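Local coordinates for DUF1904 domain-containing protein (Sebaldella termitidis, PDB 4M1A) that is of unknown function but belongs to a DUF1904 family related to the MIF (macrophage migration inhibitory factor) group and forms a trimer, at residues Leu21-Gly26 against Cys31-Phe36; Val56-Leu61 against Glu79-Ile84. All coordinates share one frame; numbering follows the deposited sequence.

Contact 1. Residues Leu21-Gly26 against Cys31-Phe36; sequences LADELG and CPADWF
Gly26 O accepts the backbone N-H of Cys31 at 3.0 Å, on a lone pair in the carbonyl plane with 152° at the hydrogen, as the chain leaves helix 21-29 and doubles back beside it. This is a helix-to-strand connection of the alpha/beta fold: a short 3-10 turn at 33-35, closed by Phe36 N on Ala33 O, leads into strand 37-47. The helix and the turn come close at two alanines, whose CA atoms lie 4.6 Å apart, a spacing that small side chains permit. Ala22 CB meets Ala33 CB at 3.9 Å and rests against Ala33 O, while Ala33 CA brings a C-H to Ala22 O. Gly26 is equally fitted to its place, because a CB there would collide with Cys31 O. Phe36 reaches in against the helix. Its CG stands anti to its own carbonyl carbon (chi1 -70°), which swings the ring back to the helix, where Leu25 CB sits over one face, 3.8 Å from the ring centroid, in a CH-pi contact displaced toward the rim. Leu25 also turns to Phe38 and to Ile73 and Phe77 of helix 67-82, and Phe47 of a second subunit packs on Ala22. With an alanine in place of Phe36, Leu25 CB would probably lose the aromatic face it lies on, and a gap would open between the helix and the loop. On the same side of the ring as Leu25 CB, Phe36 CE1 comes obliquely within 3.6 Å of Gly26 N, whose own hydrogen bond goes to Ala22 O.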
loop_
_atom_site.group_PDB
_atom_site.type_symbol
_atom_site.label_atom_id
_atom_site.label_comp_id
_atom_site.label_asym_id
_atom_site.label_seq_id
_atom_site.Cartn_x
_atom_site.Cartn_y
_atom_site.Cartn_z
ATOM N N LEU A 21 1.284 19.879 10.834
ATOM C CA LEU A 21 1.885 19.459 9.573
ATOM C C LEU A 21 0.990 19.794 8.401
ATOM O O LEU A 21 1.482 20.219 7.336
ATOM C CB LEU A 21 2.198 17.935 9.556
ATOM C CG LEU A 21 3.033 17.441 8.376
ATOM C CD1 LEU A 21 4.360 18.221 8.194
ATOM C CD2 LEU A 21 3.303 15.987 8.667
ATOM N N ALA A 22 -0.300 19.653 8.564
ATOM C CA ALA A 22 -1.207 19.900 7.448
ATOM C C ALA A 22 -1.217 21.388 7.076
ATOM O O ALA A 22 -1.394 21.690 5.932
ATOM C CB ALA A 22 -2.605 19.473 7.753
ATOM N N ASP A 23 -1.069 22.298 8.071
ATOM C CA ASP A 23 -0.874 23.753 7.755
ATOM C C ASP A 23 0.299 23.947 6.859
ATOM O O ASP A 23 0.227 24.636 5.835
ATOM C CB ASP A 23 -0.562 24.550 9.033
ATOM C CG ASP A 23 -1.633 24.417 10.086
ATOM O OD1 ASP A 23 -2.833 24.376 9.650
ATOM O OD2 ASP A 23 -1.232 24.398 11.340
ATOM N N GLU A 24 1.460 23.420 7.240
ATOM C CA GLU A 24 2.650 23.622 6.437
ATOM C C GLU A 24 2.527 23.005 5.093
ATOM O O GLU A 24 2.898 23.546 4.045
ATOM C CB GLU A 24 3.869 22.968 7.117
ATOM C CG GLU A 24 5.125 22.960 6.233
ATOM C CD GLU A 24 5.817 24.325 6.020
ATOM O OE1 GLU A 24 5.195 25.417 6.158
ATOM O OE2 GLU A 24 6.979 24.265 5.640
ATOM N N LEU A 25 1.925 21.805 5.081
ATOM C CA LEU A 25 1.798 21.113 3.748
ATOM C C LEU A 25 0.848 21.829 2.800
ATOM O O LEU A 25 1.133 21.906 1.588
ATOM C CB LEU A 25 1.416 19.632 3.950
ATOM C CG LEU A 25 2.497 18.787 4.603
ATOM C CD1 LEU A 25 2.005 17.321 4.763
ATOM C CD2 LEU A 25 3.776 18.790 3.759
ATOM N N GLY A 26 -0.241 22.290 3.348
ATOM C CA GLY A 26 -1.229 23.070 2.622
ATOM C C GLY A 26 -0.622 24.306 1.994
ATOM O O GLY A 26 -0.938 24.680 0.835
ATOM N N CYS A 31 -3.089 24.055 -1.092
ATOM C CA CYS A 31 -4.413 23.535 -0.915
ATOM C C CYS A 31 -4.783 23.581 0.532
ATOM O O CYS A 31 -3.925 23.801 1.391
ATOM C CB CYS A 31 -4.481 22.114 -1.455
ATOM S SG CYS A 31 -3.538 20.856 -0.518
ATOM N N PRO A 32 -6.057 23.384 0.848
ATOM C CA PRO A 32 -6.465 23.465 2.224
ATOM C C PRO A 32 -5.789 22.413 3.137
ATOM O O PRO A 32 -5.614 21.279 2.676
ATOM C CB PRO A 32 -7.993 23.236 2.119
ATOM C CG PRO A 32 -8.316 23.849 0.789
ATOM C CD PRO A 32 -7.205 23.334 -0.073
ATOM N N ALA A 33 -5.462 22.779 4.388
ATOM C CA ALA A 33 -4.884 21.866 5.393
ATOM C C ALA A 33 -5.797 20.646 5.600
ATOM O O ALA A 33 -5.330 19.509 5.697
ATOM C CB ALA A 33 -4.688 22.623 6.705
ATOM N N ASP A 34 -7.092 20.878 5.538
ATOM C CA ASP A 34 -8.110 19.774 5.709
ATOM C C ASP A 34 -8.094 18.729 4.635
ATOM O O ASP A 34 -8.710 17.715 4.790
ATOM C CB ASP A 34 -9.536 20.359 5.743
ATOM C CG ASP A 34 -9.961 20.729 7.124
ATOM O OD1 ASP A 34 -9.386 20.158 8.095
ATOM O OD2 ASP A 34 -10.864 21.601 7.253
ATOM N N TRP A 35 -7.403 18.956 3.527
ATOM C CA TRP A 35 -7.342 17.920 2.503
ATOM C C TRP A 35 -6.285 16.829 2.811
ATOM O O TRP A 35 -6.147 15.900 2.043
ATOM C CB TRP A 35 -7.038 18.519 1.198
ATOM C CG TRP A 35 -8.138 19.278 0.605
ATOM C CD1 TRP A 35 -9.311 19.663 1.192
ATOM C CD2 TRP A 35 -8.148 19.798 -0.727
ATOM N NE1 TRP A 35 -10.059 20.410 0.274
ATOM C CE2 TRP A 35 -9.363 20.510 -0.892
ATOM C CE3 TRP A 35 -7.245 19.736 -1.790
ATOM C CZ2 TRP A 35 -9.694 21.168 -2.089
ATOM C CZ3 TRP A 35 -7.573 20.393 -2.986
ATOM C CH2 TRP A 35 -8.795 21.100 -3.112
ATOM N N PHE A 36 -5.544 16.964 3.896
ATOM C CA PHE A 36 -4.479 16.009 4.226
ATOM C C PHE A 36 -4.962 14.993 5.199
ATOM O O PHE A 36 -5.645 15.356 6.189
ATOM C CB PHE A 36 -3.213 16.757 4.786
ATOM C CG PHE A 36 -2.505 17.542 3.754
ATOM C CD1 PHE A 36 -2.964 18.836 3.390
ATOM C CD2 PHE A 36 -1.456 17.005 3.066
ATOM C CE1 PHE A 36 -2.296 19.547 2.381
ATOM C CE2 PHE A 36 -0.833 17.699 2.062
ATOM C CZ PHE A 36 -1.250 18.996 1.721
#

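Contact 2. Residues Val56-Leu61 against Glu79-Ile84; sequences VFIEVL and ERWKKI
One face of the Trp81 indole is covered by Val56 CG1, which stands over the five-membered ring 4.1 Å from its centroid and 14° off the normal, a CH-pi contact. Ile58 CD1 approaches the same ring obliquely, 3.7 Å from Trp81 NE1. Phe17 meets the indole with the planes inclined at about 45°, and Val89 and Ala9 also touch it. Val56 and Ile58 alternate with Phe57 along strand 56-62, so both turn their side chains to helix 67-82; this packs the first strand of a beta-alpha-beta unit against its helix. Val56 places CG1 anti to its backbone N (chi1 176°), sending that methyl out to the indole, whereas Ile58 bridges a longer gap with an extended chain ending in CD1. A beta-branched residue suits each strand position, and the broad tryptophan spans a separation of 8.1 Å between Val56 CA and Trp81 CA. On the other side of the strand, Glu59 pairs with Arg7 and with Arg5 of the third subunit. No hydrogen bond joins the two segments, so their cohesion here rests on dispersion and the weak CH-pi contact, which suggests that, against this strand, the indole is positioned by the fit of shapes more than by directed polar bonds.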
loop_
_atom_site.group_PDB
_atom_site.type_symbol
_atom_site.label_atom_id
_atom_site.label_comp_id
_atom_site.label_asym_id
_atom_site.label_seq_id
_atom_site.Cartn_x
_atom_site.Cartn_y
_atom_site.Cartn_z
ATOM N N VAL A 56 12.563 4.785 8.068
ATOM C CA VAL A 56 11.271 5.486 8.117
ATOM C C VAL A 56 10.883 5.654 6.644
ATOM O O VAL A 56 11.674 6.180 5.845
ATOM C CB VAL A 56 11.337 6.814 8.816
ATOM C CG1 VAL A 56 9.978 7.471 8.697
ATOM C CG2 VAL A 56 11.737 6.542 10.268
ATOM N N PHE A 57 9.779 5.027 6.255
ATOM C CA PHE A 57 9.320 5.031 4.859
ATOM C C PHE A 57 7.954 5.737 4.753
ATOM O O PHE A 57 6.974 5.319 5.382
ATOM C CB PHE A 57 9.251 3.591 4.312
ATOM C CG PHE A 57 8.996 3.508 2.842
ATOM C CD1 PHE A 57 7.758 3.660 2.319
ATOM C CD2 PHE A 57 10.026 3.142 1.966
ATOM C CE1 PHE A 57 7.524 3.600 0.950
ATOM C CE2 PHE A 57 9.769 3.007 0.595
ATOM C CZ PHE A 57 8.531 3.234 0.113
ATOM N N ILE A 58 7.917 6.808 3.964
ATOM C CA ILE A 58 6.804 7.675 3.846
ATOM C C ILE A 58 6.282 7.670 2.442
ATOM O O ILE A 58 7.057 7.889 1.462
ATOM C CB ILE A 58 7.117 9.122 4.295
ATOM C CG1 ILE A 58 7.686 9.099 5.666
ATOM C CG2 ILE A 58 5.839 10.026 4.231
ATOM C CD1 ILE A 58 8.348 10.422 6.088
ATOM N N GLU A 59 4.976 7.372 2.312
ATOM C CA GLU A 59 4.298 7.462 1.004
ATOM C C GLU A 59 3.415 8.688 1.003
ATOM O O GLU A 59 2.758 8.968 2.020
ATOM C CB GLU A 59 3.458 6.202 0.763
ATOM C CG GLU A 59 4.254 4.954 0.677
ATOM C CD GLU A 59 3.515 3.614 0.920
ATOM O OE1 GLU A 59 2.707 3.497 1.916
ATOM O OE2 GLU A 59 3.893 2.664 0.125
ATOM N N VAL A 60 3.398 9.441 -0.098
ATOM C CA VAL A 60 2.522 10.574 -0.276
ATOM C C VAL A 60 1.661 10.245 -1.498
ATOM O O VAL A 60 2.173 10.198 -2.634
ATOM C CB VAL A 60 3.322 11.844 -0.555
ATOM C CG1 VAL A 60 2.408 13.001 -0.844
ATOM C CG2 VAL A 60 4.211 12.154 0.672
ATOM N N LEU A 61 0.389 10.060 -1.273
ATOM C CA LEU A 61 -0.588 9.860 -2.373
ATOM C C LEU A 61 -1.265 11.163 -2.654
ATOM O O LEU A 61 -1.969 11.727 -1.796
ATOM C CB LEU A 61 -1.626 8.785 -1.993
ATOM C CG LEU A 61 -1.189 7.338 -1.895
ATOM C CD1 LEU A 61 -0.287 7.087 -0.705
ATOM C CD2 LEU A 61 -2.431 6.427 -1.812
ATOM N N GLU A 79 13.901 16.554 7.337
ATOM C CA GLU A 79 14.369 17.402 8.475
ATOM C C GLU A 79 13.645 17.097 9.775
ATOM O O GLU A 79 14.297 16.969 10.825
ATOM C CB GLU A 79 14.205 18.890 8.124
ATOM C CG GLU A 79 15.264 19.377 7.186
ATOM C CD GLU A 79 15.052 20.853 6.752
ATOM O OE1 GLU A 79 13.974 21.462 7.033
ATOM O OE2 GLU A 79 15.990 21.402 6.109
ATOM N N ARG A 80 12.337 16.939 9.740
ATOM C CA ARG A 80 11.564 16.616 10.895
ATOM C C ARG A 80 11.920 15.253 11.491
ATOM O O ARG A 80 12.140 15.140 12.732
ATOM C CB ARG A 80 10.061 16.735 10.621
ATOM C CG ARG A 80 9.529 18.150 10.393
ATOM C CD ARG A 80 9.528 18.955 11.738
ATOM N NE ARG A 80 9.150 20.350 11.512
ATOM C CZ ARG A 80 7.918 20.733 11.211
ATOM N NH1 ARG A 80 6.900 19.842 11.047
ATOM N NH2 ARG A 80 7.704 22.012 11.022
ATOM N N TRP A 81 11.997 14.193 10.644
ATOM C CA TRP A 81 12.371 12.864 11.163
ATOM C C TRP A 81 13.820 12.777 11.653
ATOM O O TRP A 81 14.101 12.116 12.671
ATOM C CB TRP A 81 12.012 11.707 10.147
ATOM C CG TRP A 81 10.550 11.440 10.134
ATOM C CD1 TRP A 81 9.615 11.949 9.286
ATOM C CD2 TRP A 81 9.849 10.720 11.104
ATOM N NE1 TRP A 81 8.355 11.559 9.656
ATOM C CE2 TRP A 81 8.464 10.771 10.759
ATOM C CE3 TRP A 81 10.241 10.002 12.220
ATOM C CZ2 TRP A 81 7.483 10.188 11.524
ATOM C CZ3 TRP A 81 9.251 9.403 12.991
ATOM C CH2 TRP A 81 7.892 9.513 12.663
ATOM N N LYS A 82 14.725 13.489 11.011
ATOM C CA LYS A 82 16.126 13.470 11.412
ATOM C C LYS A 82 16.382 14.058 12.780
ATOM O O LYS A 82 17.408 13.744 13.397
ATOM C CB LYS A 82 17.074 14.059 10.350
ATOM C CG LYS A 82 17.262 13.192 9.112
ATOM C CD LYS A 82 17.811 11.769 9.243
ATOM C CE LYS A 82 18.229 11.185 7.875
ATOM N NZ LYS A 82 18.834 9.816 8.011
ATOM N N LYS A 83 15.437 14.809 13.289
ATOM C CA LYS A 83 15.494 15.300 14.666
ATOM C C LYS A 83 15.350 14.208 15.703
ATOM O O LYS A 83 15.921 14.361 16.794
ATOM C CB LYS A 83 14.407 16.288 14.927
ATOM C CG LYS A 83 14.635 17.598 14.245
ATOM C CD LYS A 83 13.573 18.588 14.658
ATOM C CE LYS A 83 13.911 20.000 14.173
ATOM N NZ LYS A 83 12.656 20.823 14.190
ATOM N N ILE A 84 14.599 13.137 15.345
ATOM C CA ILE A 84 14.236 11.974 16.227
ATOM C C ILE A 84 15.063 10.696 15.958
ATOM O O ILE A 84 15.290 9.886 16.857
ATOM C CB ILE A 84 12.774 11.548 15.995
ATOM C CG1 ILE A 84 11.832 12.745 16.029
ATOM C CG2 ILE A 84 12.368 10.493 17.015
ATOM C CD1 ILE A 84 10.504 12.501 15.345
#

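How the contacts relate
Contact 1 closes before contact 2 opens along the chain, and their centres lie 16 Å apart. The first sits nearer the periphery, about 12 Å from the centre of the chain, and leads from helix 21-29 into strand 37-47; the second is deeper, about 7 Å from that centre, between strand 56-62 and helix 67-82. Both strands belong to the same mixed sheet, with strand 3-7 between them. The two helices meet directly, Leu21 CD1 lying 4.1 Å from Arg80 NH1. Contact 1 holds helix 21-29 against the connection that leads into the sheet, and contact 2 packs helix 67-82 on a strand of it, while neighbouring subunits border each of them, consistent with a trimer of the MIF kind.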